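Long-range contact in phosphoglycerol transferase GacH (Streptococcus pyogenes MGAS5005, PDB 6DGM), which probably transfers glycerol phosphate onto the rhamnose polysaccharide of the streptococcal cell wall through its manganese-containing catalytic domain, which belongs to the alkaline phosphatase-like sulfatase family: residues Tyr329-Ala340 and Val351-Ile361. Numbering follows the deposited sequence.
Sequences YYALLTEVLNKA and VKAIQNDLKNI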
loop_
_atom_site.group_PDB
_atom_site.type_symbol
_atom_site.label_atom_id
_atom_site.label_comp_id
_atom_site.label_asym_id
_atom_site.label_seq_id
_atom_site.Cartn_x
_atom_site.Cartn_y
_atom_site.Cartn_z
ATOM N N TYR A 329 18.349 2.023 -5.634
ATOM C CA TYR A 329 17.177 2.678 -5.052
ATOM C C TYR A 329 16.502 1.791 -4.006
ATOM O O TYR A 329 16.240 2.233 -2.889
ATOM C CB TYR A 329 16.197 3.039 -6.178
ATOM C CG TYR A 329 14.935 3.794 -5.765
ATOM C CD1 TYR A 329 15.008 4.947 -4.992
ATOM C CD2 TYR A 329 13.676 3.379 -6.194
ATOM C CE1 TYR A 329 13.857 5.643 -4.630
ATOM C CE2 TYR A 329 12.517 4.075 -5.850
ATOM C CZ TYR A 329 12.618 5.200 -5.072
ATOM O OH TYR A 329 11.482 5.901 -4.737
ATOM N N TYR A 330 16.225 0.526 -4.344
ATOM C CA TYR A 330 15.566 -0.358 -3.376
ATOM C C TYR A 330 16.497 -0.827 -2.262
ATOM O O TYR A 330 16.002 -1.205 -1.192
ATOM C CB TYR A 330 14.817 -1.515 -4.074
ATOM C CG TYR A 330 13.589 -0.995 -4.809
ATOM C CD1 TYR A 330 12.597 -0.302 -4.135
ATOM C CD2 TYR A 330 13.450 -1.166 -6.166
ATOM C CE1 TYR A 330 11.494 0.211 -4.809
ATOM C CE2 TYR A 330 12.363 -0.683 -6.841
ATOM C CZ TYR A 330 11.391 0.009 -6.168
ATOM O OH TYR A 330 10.318 0.486 -6.877
ATOM N N ALA A 331 17.823 -0.763 -2.461
ATOM C CA ALA A 331 18.752 -0.952 -1.351
ATOM C C ALA A 331 18.604 0.176 -0.327
ATOM O O ALA A 331 18.510 -0.072 0.880
ATOM C CB ALA A 331 20.196 -1.027 -1.868
ATOM N N LEU A 332 18.588 1.426 -0.792
ATOM C CA LEU A 332 18.296 2.548 0.098
ATOM C C LEU A 332 16.961 2.351 0.803
ATOM O O LEU A 332 16.851 2.540 2.018
ATOM C CB LEU A 332 18.283 3.851 -0.694
ATOM C CG LEU A 332 17.679 5.091 -0.027
ATOM C CD1 LEU A 332 18.409 5.454 1.243
ATOM C CD2 LEU A 332 17.703 6.240 -1.013
ATOM N N LEU A 333 15.931 1.969 0.050
ATOM C CA LEU A 333 14.611 1.801 0.650
ATOM C C LEU A 333 14.577 0.622 1.614
ATOM O O LEU A 333 13.765 0.614 2.544
ATOM C CB LEU A 333 13.546 1.678 -0.436
ATOM C CG LEU A 333 13.379 2.946 -1.280
ATOM C CD1 LEU A 333 12.581 2.667 -2.533
ATOM C CD2 LEU A 333 12.714 4.032 -0.451
ATOM N N THR A 334 15.451 -0.373 1.421
ATOM C CA THR A 334 15.577 -1.445 2.407
ATOM C C THR A 334 16.204 -0.932 3.694
ATOM O O THR A 334 15.765 -1.304 4.791
ATOM C CB THR A 334 16.391 -2.595 1.817
ATOM O OG1 THR A 334 15.707 -3.087 0.659
ATOM C CG2 THR A 334 16.545 -3.736 2.815
ATOM N N GLU A 335 17.219 -0.064 3.579
ATOM C CA GLU A 335 17.780 0.593 4.760
ATOM C C GLU A 335 16.725 1.427 5.481
ATOM O O GLU A 335 16.664 1.433 6.717
ATOM C CB GLU A 335 18.965 1.464 4.354
ATOM C CG GLU A 335 20.191 0.657 3.990
ATOM C CD GLU A 335 20.887 0.099 5.221
ATOM O OE1 GLU A 335 21.607 0.864 5.898
ATOM O OE2 GLU A 335 20.700 -1.098 5.512
ATOM N N VAL A 336 15.879 2.139 4.732
ATOM C CA VAL A 336 14.779 2.878 5.355
ATOM C C VAL A 336 13.847 1.924 6.090
ATOM O O VAL A 336 13.528 2.125 7.268
ATOM C CB VAL A 336 14.026 3.728 4.317
ATOM C CG1 VAL A 336 12.792 4.386 4.940
ATOM C CG2 VAL A 336 14.969 4.777 3.706
ATOM N N LEU A 337 13.393 0.876 5.398
ATOM C CA LEU A 337 12.484 -0.097 6.007
ATOM C C LEU A 337 13.037 -0.601 7.333
ATOM O O LEU A 337 12.328 -0.636 8.344
ATOM C CB LEU A 337 12.271 -1.271 5.044
ATOM C CG LEU A 337 11.681 -2.574 5.598
ATOM C CD1 LEU A 337 10.201 -2.391 5.960
ATOM C CD2 LEU A 337 11.843 -3.703 4.564
ATOM N N ASN A 338 14.314 -0.968 7.356
ATOM C CA ASN A 338 14.873 -1.630 8.522
ATOM C C ASN A 338 15.358 -0.671 9.595
ATOM O O ASN A 338 15.313 -1.018 10.781
ATOM C CB ASN A 338 16.033 -2.540 8.098
ATOM C CG ASN A 338 15.551 -3.798 7.396
ATOM O OD1 ASN A 338 14.502 -4.344 7.740
ATOM N ND2 ASN A 338 16.319 -4.268 6.411
ATOM N N LYS A 339 15.848 0.511 9.220
ATOM C CA LYS A 339 16.553 1.344 10.181
ATOM C C LYS A 339 16.062 2.778 10.300
ATOM O O LYS A 339 16.554 3.495 11.183
ATOM C CB LYS A 339 18.053 1.387 9.857
ATOM C CG LYS A 339 18.708 0.021 9.715
ATOM C CD LYS A 339 20.155 0.161 9.280
ATOM C CE LYS A 339 20.751 -1.180 8.893
ATOM N NZ LYS A 339 22.158 -1.033 8.422
ATOM N N ALA A 340 15.146 3.239 9.449
ATOM C CA ALA A 340 14.852 4.665 9.456
ATOM C C ALA A 340 13.394 4.979 9.177
ATOM O O ALA A 340 13.083 6.086 8.721
ATOM C CB ALA A 340 15.777 5.409 8.469
ATOM N N VAL A 351 18.575 7.241 12.055
ATOM C CA VAL A 351 17.382 7.521 11.263
ATOM C C VAL A 351 17.600 8.765 10.411
ATOM O O VAL A 351 17.281 8.786 9.213
ATOM C CB VAL A 351 16.154 7.663 12.182
ATOM C CG1 VAL A 351 14.929 8.033 11.370
ATOM C CG2 VAL A 351 15.920 6.375 12.945
ATOM N N LYS A 352 18.142 9.822 11.018
ATOM C CA LYS A 352 18.317 11.077 10.300
ATOM C C LYS A 352 19.306 10.933 9.154
ATOM O O LYS A 352 19.139 11.558 8.102
ATOM C CB LYS A 352 18.801 12.159 11.246
ATOM C CG LYS A 352 17.783 12.669 12.242
ATOM C CD LYS A 352 18.478 13.762 13.064
ATOM C CE LYS A 352 17.649 14.281 14.202
ATOM N NZ LYS A 352 18.469 15.230 15.034
ATOM N N ALA A 353 20.363 10.142 9.351
ATOM C CA ALA A 353 21.372 9.990 8.310
ATOM C C ALA A 353 20.782 9.303 7.091
ATOM O O ALA A 353 20.946 9.773 5.961
ATOM C CB ALA A 353 22.574 9.201 8.843
ATOM N N ILE A 354 20.053 8.207 7.310
ATOM C CA ILE A 354 19.427 7.495 6.205
ATOM C C ILE A 354 18.333 8.352 5.570
ATOM O O ILE A 354 18.169 8.363 4.343
ATOM C CB ILE A 354 18.923 6.126 6.692
ATOM C CG1 ILE A 354 20.098 5.244 7.136
ATOM C CG2 ILE A 354 18.087 5.435 5.604
ATOM C CD1 ILE A 354 19.661 3.990 7.873
ATOM N N GLN A 355 17.571 9.087 6.387
ATOM C CA GLN A 355 16.545 9.964 5.837
ATOM C C GLN A 355 17.157 11.071 4.995
ATOM O O GLN A 355 16.543 11.499 4.011
ATOM C CB GLN A 355 15.674 10.539 6.964
ATOM C CG GLN A 355 14.649 9.559 7.480
ATOM C CD GLN A 355 13.561 9.227 6.453
ATOM O OE1 GLN A 355 13.258 10.017 5.549
ATOM N NE2 GLN A 355 12.977 8.042 6.587
ATOM N N ASN A 356 18.365 11.539 5.348
ATOM C CA ASN A 356 19.012 12.539 4.511
ATOM C C ASN A 356 19.333 11.958 3.143
ATOM O O ASN A 356 19.161 12.632 2.121
ATOM C CB ASN A 356 20.254 13.109 5.177
ATOM C CG ASN A 356 20.929 14.143 4.311
ATOM O OD1 ASN A 356 21.873 13.833 3.600
ATOM N ND2 ASN A 356 20.436 15.375 4.357
ATOM N N ASP A 357 19.804 10.704 3.100
ATOM C CA ASP A 357 19.985 10.036 1.815
ATOM C C ASP A 357 18.671 10.020 1.041
ATOM O O ASP A 357 18.618 10.383 -0.142
ATOM C CB ASP A 357 20.457 8.592 2.015
ATOM C CG ASP A 357 21.866 8.485 2.563
ATOM O OD1 ASP A 357 22.642 9.453 2.457
ATOM O OD2 ASP A 357 22.198 7.410 3.104
ATOM N N LEU A 358 17.592 9.580 1.700
ATOM C CA LEU A 358 16.294 9.483 1.038
ATOM C C LEU A 358 15.781 10.839 0.580
ATOM O O LEU A 358 15.286 10.965 -0.546
ATOM C CB LEU A 358 15.294 8.799 1.969
ATOM C CG LEU A 358 13.879 8.687 1.415
ATOM C CD1 LEU A 358 13.857 7.862 0.147
ATOM C CD2 LEU A 358 12.931 8.090 2.455
ATOM N N LYS A 359 15.884 11.867 1.434
ATOM C CA LYS A 359 15.340 13.176 1.075
ATOM C C LYS A 359 16.041 13.751 -0.152
ATOM O O LYS A 359 15.404 14.374 -1.006
ATOM C CB LYS A 359 15.452 14.137 2.255
ATOM C CG LYS A 359 14.498 13.837 3.405
ATOM C CD LYS A 359 14.810 14.635 4.657
ATOM C CE LYS A 359 13.836 14.271 5.765
ATOM N NZ LYS A 359 14.149 14.931 7.051
ATOM N N ASN A 360 17.353 13.550 -0.262
ATOM C CA ASN A 360 18.062 14.042 -1.440
ATOM C C ASN A 360 17.575 13.350 -2.707
ATOM O O ASN A 360 17.368 14.005 -3.739
ATOM C CB ASN A 360 19.571 13.907 -1.257
ATOM C CG ASN A 360 20.170 15.097 -0.533
ATOM O OD1 ASN A 360 20.202 16.203 -1.071
ATOM N ND2 ASN A 360 20.614 14.892 0.703
ATOM N N ILE A 361 17.363 12.030 -2.651
ATOM C CA ILE A 361 16.828 11.301 -3.802
ATOM C C ILE A 361 15.415 11.773 -4.120
ATOM O O ILE A 361 15.054 12.020 -5.281
ATOM C CB ILE A 361 16.859 9.785 -3.524
ATOM C CG1 ILE A 361 18.304 9.292 -3.361
ATOM C CG2 ILE A 361 16.101 9.011 -4.626
ATOM C CD1 ILE A 361 19.201 9.502 -4.582
#
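The amide NE2 of Q355 donates to the carbonyl O of A340 at 2.9 Å, the one hydrogen bond across an antiparallel helix hairpin near the C-terminal end of the chain. A340 O lies close to the amide plane of Q355 and receives a fairly straight N-H (159°) at the point where helix 328-339 has just ended. A bend at chi2 (-67°) curls the glutamine toward this carbonyl, while its OE1 accepts from N104. The axes of segments 329-339 and 351-361 come within 9.9 Å, and the interface between them is mostly apolar with knobs-into-holes packing. I354 is one knob, set among L332, E335, V336 and K339: its CG2 branch meets V336 CG2 at 3.7 Å and also packs on the A340 methyl, whereas CD1 reaches over to K339 CB at 3.6 Å. K339 continues outward to a salt bridge with E335, its NZ using the syn lone pair of OE1. In return L332 enters the hole formed by I354, D357, L358 and I361, with CD1 against D357 CB (3.8 Å) and CD2 alongside I361 CG1 (3.9 Å). Helix 11-29 adjoins this pair, and its Y21 hydroxyl bonds D357 OD2. At the far end, Y329 CE1 approaches I361 CG2 at 4.0 Å, while L333 CD1 sits over the centre of the tyrosine ring, 3.5 Å above its plane.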